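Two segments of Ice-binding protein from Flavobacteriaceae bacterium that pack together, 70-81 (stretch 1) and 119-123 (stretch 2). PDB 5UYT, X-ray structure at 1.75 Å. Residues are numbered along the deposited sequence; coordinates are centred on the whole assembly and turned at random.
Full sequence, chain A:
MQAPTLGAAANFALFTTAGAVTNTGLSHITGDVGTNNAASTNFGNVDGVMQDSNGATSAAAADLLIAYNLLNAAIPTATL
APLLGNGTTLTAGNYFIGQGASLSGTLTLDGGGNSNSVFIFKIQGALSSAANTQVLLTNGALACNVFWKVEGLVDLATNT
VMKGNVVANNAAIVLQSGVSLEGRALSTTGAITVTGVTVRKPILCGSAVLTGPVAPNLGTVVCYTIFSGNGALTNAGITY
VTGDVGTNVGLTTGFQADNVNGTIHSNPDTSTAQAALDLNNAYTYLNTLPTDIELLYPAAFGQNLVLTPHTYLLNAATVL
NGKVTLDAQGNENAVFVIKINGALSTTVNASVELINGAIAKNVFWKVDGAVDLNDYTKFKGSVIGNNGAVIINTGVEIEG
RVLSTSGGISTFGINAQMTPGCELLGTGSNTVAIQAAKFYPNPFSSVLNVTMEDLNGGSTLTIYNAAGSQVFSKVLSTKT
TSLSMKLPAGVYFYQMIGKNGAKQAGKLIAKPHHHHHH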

# COMPACT_ATOMS: atom_id res chain seq x y z
N LEU A 70 -30.57 -2.98 1.03
CA LEU A 70 -30.64 -3.19 -0.42
C LEU A 70 -30.31 -4.64 -0.78
O LEU A 70 -30.96 -5.24 -1.64
CB LEU A 70 -29.69 -2.24 -1.15
CG LEU A 70 -30.00 -0.74 -1.14
CD1 LEU A 70 -28.72 0.01 -1.54
CD2 LEU A 70 -31.17 -0.42 -2.06
N LEU A 71 -29.30 -5.20 -0.11
CA LEU A 71 -29.00 -6.64 -0.27
C LEU A 71 -30.21 -7.52 0.12
O LEU A 71 -30.57 -8.49 -0.59
CB LEU A 71 -27.74 -7.02 0.53
CG LEU A 71 -26.46 -6.40 -0.04
CD1 LEU A 71 -25.24 -6.73 0.81
CD2 LEU A 71 -26.24 -6.88 -1.47
N ASN A 72 -30.83 -7.17 1.25
CA ASN A 72 -31.96 -7.93 1.77
C ASN A 72 -33.20 -7.78 0.88
O ASN A 72 -34.00 -8.70 0.78
CB ASN A 72 -32.24 -7.54 3.22
CG ASN A 72 -32.95 -8.63 4.01
OD1 ASN A 72 -32.76 -9.83 3.76
ND2 ASN A 72 -33.76 -8.23 4.97
N ALA A 73 -33.30 -6.65 0.18
CA ALA A 73 -34.40 -6.40 -0.76
C ALA A 73 -34.20 -7.06 -2.14
O ALA A 73 -35.17 -7.20 -2.89
CB ALA A 73 -34.62 -4.91 -0.92
N ALA A 74 -32.96 -7.44 -2.48
CA ALA A 74 -32.65 -8.06 -3.78
C ALA A 74 -33.52 -9.28 -4.06
O ALA A 74 -33.60 -10.21 -3.25
CB ALA A 74 -31.16 -8.42 -3.86
N ILE A 75 -34.19 -9.26 -5.21
CA ILE A 75 -35.09 -10.36 -5.59
C ILE A 75 -34.30 -11.54 -6.17
O ILE A 75 -33.67 -11.42 -7.24
CB ILE A 75 -36.22 -9.88 -6.55
CG1 ILE A 75 -36.81 -8.54 -6.07
CG2 ILE A 75 -37.32 -10.94 -6.63
CD1 ILE A 75 -37.97 -8.02 -6.90
N PRO A 76 -34.32 -12.70 -5.47
CA PRO A 76 -33.54 -13.86 -5.91
C PRO A 76 -33.86 -14.29 -7.35
O PRO A 76 -35.02 -14.24 -7.77
CB PRO A 76 -33.95 -14.96 -4.92
CG PRO A 76 -34.47 -14.23 -3.73
CD PRO A 76 -35.16 -13.03 -4.30
N THR A 77 -32.82 -14.68 -8.08
CA THR A 77 -32.95 -15.18 -9.45
C THR A 77 -32.86 -16.71 -9.51
O THR A 77 -33.19 -17.31 -10.54
CB THR A 77 -31.87 -14.56 -10.38
OG1 THR A 77 -30.57 -14.78 -9.82
CG2 THR A 77 -32.09 -13.05 -10.55
N ALA A 78 -32.43 -17.33 -8.41
CA ALA A 78 -32.20 -18.79 -8.30
C ALA A 78 -31.93 -19.22 -6.86
O ALA A 78 -31.50 -18.41 -6.04
CB ALA A 78 -31.03 -19.20 -9.18
N THR A 79 -32.18 -20.51 -6.57
CA THR A 79 -31.85 -21.13 -5.27
C THR A 79 -30.66 -22.07 -5.43
O THR A 79 -30.57 -22.80 -6.43
CB THR A 79 -33.05 -21.89 -4.68
OG1 THR A 79 -34.17 -21.00 -4.62
CG2 THR A 79 -32.78 -22.39 -3.26
N LEU A 80 -29.76 -22.07 -4.45
CA LEU A 80 -28.63 -22.98 -4.46
C LEU A 80 -28.65 -23.91 -3.26
O LEU A 80 -29.13 -23.53 -2.20
CB LEU A 80 -27.31 -22.19 -4.46
CG LEU A 80 -27.05 -21.22 -5.60
CD1 LEU A 80 -25.68 -20.56 -5.41
CD2 LEU A 80 -27.15 -21.91 -6.96
N ALA A 81 -28.12 -25.12 -3.44
CA ALA A 81 -27.88 -26.04 -2.33
C ALA A 81 -26.83 -25.40 -1.41
O ALA A 81 -26.03 -24.56 -1.86
CB ALA A 81 -27.41 -27.40 -2.84
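Stretch 2 (119-123) FIFKI

Residues 119-123 form a β-strand that lies against the end of a helix and the loop following it, running across stretch 1 and not alongside it; the two stretches come from one chain, and together they bury 316 Å² between them. The CA atoms of Leu71 and Ile120 are 7.4 Å apart and those of Asn72 and Lys122 7.5 Å apart; strand side chains meet side chains and backbone carbonyls of stretch 1, and no backbone-to-backbone hydrogen bond joins the stretches. On the strand, CA-to-CB points toward stretch 1 at Ile120 and Lys122 but away at Phe121, the alternation expected of an extended backbone.

Stretch 1 opens with the last turn of a helix that begins earlier in the chain. Leu70 is out of reach. The CA-to-CB bond of Leu71 points sideways, but its m,t side chain brings CD2 to 4.0 Å from CG2 of Ile120, a buried apolar contact. Leu71 O, 3.5 Å from CE of Lys122, accepts a hydrogen bond from Ala74 N within the stretch (3.2 Å). Asn72 directs CA-to-CB away from the strand; its main-chain O nevertheless accepts a hydrogen bond from Lys122 NZ at 3.2 Å. Ala73 also points away and makes no contact.

At Ala74 the chain leaves helical phi/psi (-54/125). Ala74 CB points toward the strand and rests 4.1 Å from CD1 of Ile120, while Ala74 O accepts the shorter of the two lysine hydrogen bonds, 2.7 Å from Lys122 NZ. The side chain of Lys122, with chi1 m, chi2 t, chi3 at 91° and chi4 t, thus places its amine at the helix end, where it donates to Asn72 O and Ala74 O; Lys122 has the largest area covered by the other stretch, 95 Å².

Ile75 and Pro76 are extended; Thr77 departs from this. The CA-to-CB bond of Ile75 points away, and it makes no contact. Pro76 CG lies 4.2 Å from Lys122 NZ. Thr77 lies out of reach, its OG1 hydrogen-bonded elsewhere in the structure, and the short strand of Ala78 and Thr79 runs on without touching stretch 2. Contact resumes at Leu80, whose CA-to-CB bond points toward stretch 2 and whose CD1 lies 4.2 Å from CE1 of Phe121, at the ring edge and near the ring plane. Although Phe121 starts away from stretch 1, the end of its side chain comes nearer and makes this last apolar contact possible. Ala81 stands clear, as does Phe119 at the start of the strand.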

# COMPACT_ATOMS: atom_id res chain seq x y z
N PHE A 119 -23.09 -10.33 -8.48
CA PHE A 119 -23.29 -11.63 -7.84
C PHE A 119 -23.67 -11.35 -6.39
O PHE A 119 -22.87 -10.82 -5.64
CB PHE A 119 -21.98 -12.44 -7.90
CG PHE A 119 -21.45 -12.65 -9.30
CD1 PHE A 119 -21.66 -13.85 -9.96
CD2 PHE A 119 -20.71 -11.64 -9.95
CE1 PHE A 119 -21.17 -14.05 -11.26
CE2 PHE A 119 -20.22 -11.84 -11.24
CZ PHE A 119 -20.45 -13.05 -11.89
N ILE A 120 -24.91 -11.64 -5.99
CA ILE A 120 -25.35 -11.43 -4.61
C ILE A 120 -25.76 -12.79 -4.02
O ILE A 120 -26.55 -13.53 -4.63
CB ILE A 120 -26.54 -10.42 -4.50
CG1 ILE A 120 -26.10 -9.00 -4.90
CG2 ILE A 120 -27.17 -10.43 -3.10
CD1 ILE A 120 -27.26 -8.05 -5.20
N PHE A 121 -25.20 -13.13 -2.86
CA PHE A 121 -25.53 -14.37 -2.18
C PHE A 121 -26.27 -14.05 -0.90
O PHE A 121 -25.77 -13.33 -0.04
CB PHE A 121 -24.26 -15.16 -1.90
CG PHE A 121 -23.56 -15.59 -3.15
CD1 PHE A 121 -23.91 -16.78 -3.77
CD2 PHE A 121 -22.56 -14.80 -3.72
CE1 PHE A 121 -23.27 -17.18 -4.94
CE2 PHE A 121 -21.91 -15.19 -4.89
CZ PHE A 121 -22.28 -16.39 -5.50
N LYS A 122 -27.51 -14.54 -0.83
CA LYS A 122 -28.35 -14.36 0.35
C LYS A 122 -28.26 -15.63 1.19
O LYS A 122 -28.89 -16.65 0.88
CB LYS A 122 -29.78 -14.05 -0.08
CG LYS A 122 -29.86 -12.76 -0.87
CD LYS A 122 -31.27 -12.46 -1.35
CE LYS A 122 -32.05 -11.61 -0.36
NZ LYS A 122 -33.44 -11.40 -0.87
N ILE A 123 -27.45 -15.56 2.25
CA ILE A 123 -27.21 -16.74 3.09
C ILE A 123 -28.02 -16.64 4.39
O ILE A 123 -27.69 -15.84 5.27
CB ILE A 123 -25.71 -16.92 3.43
CG1 ILE A 123 -24.77 -16.84 2.18
CG2 ILE A 123 -25.50 -18.19 4.27
CD1 ILE A 123 -25.15 -17.77 1.03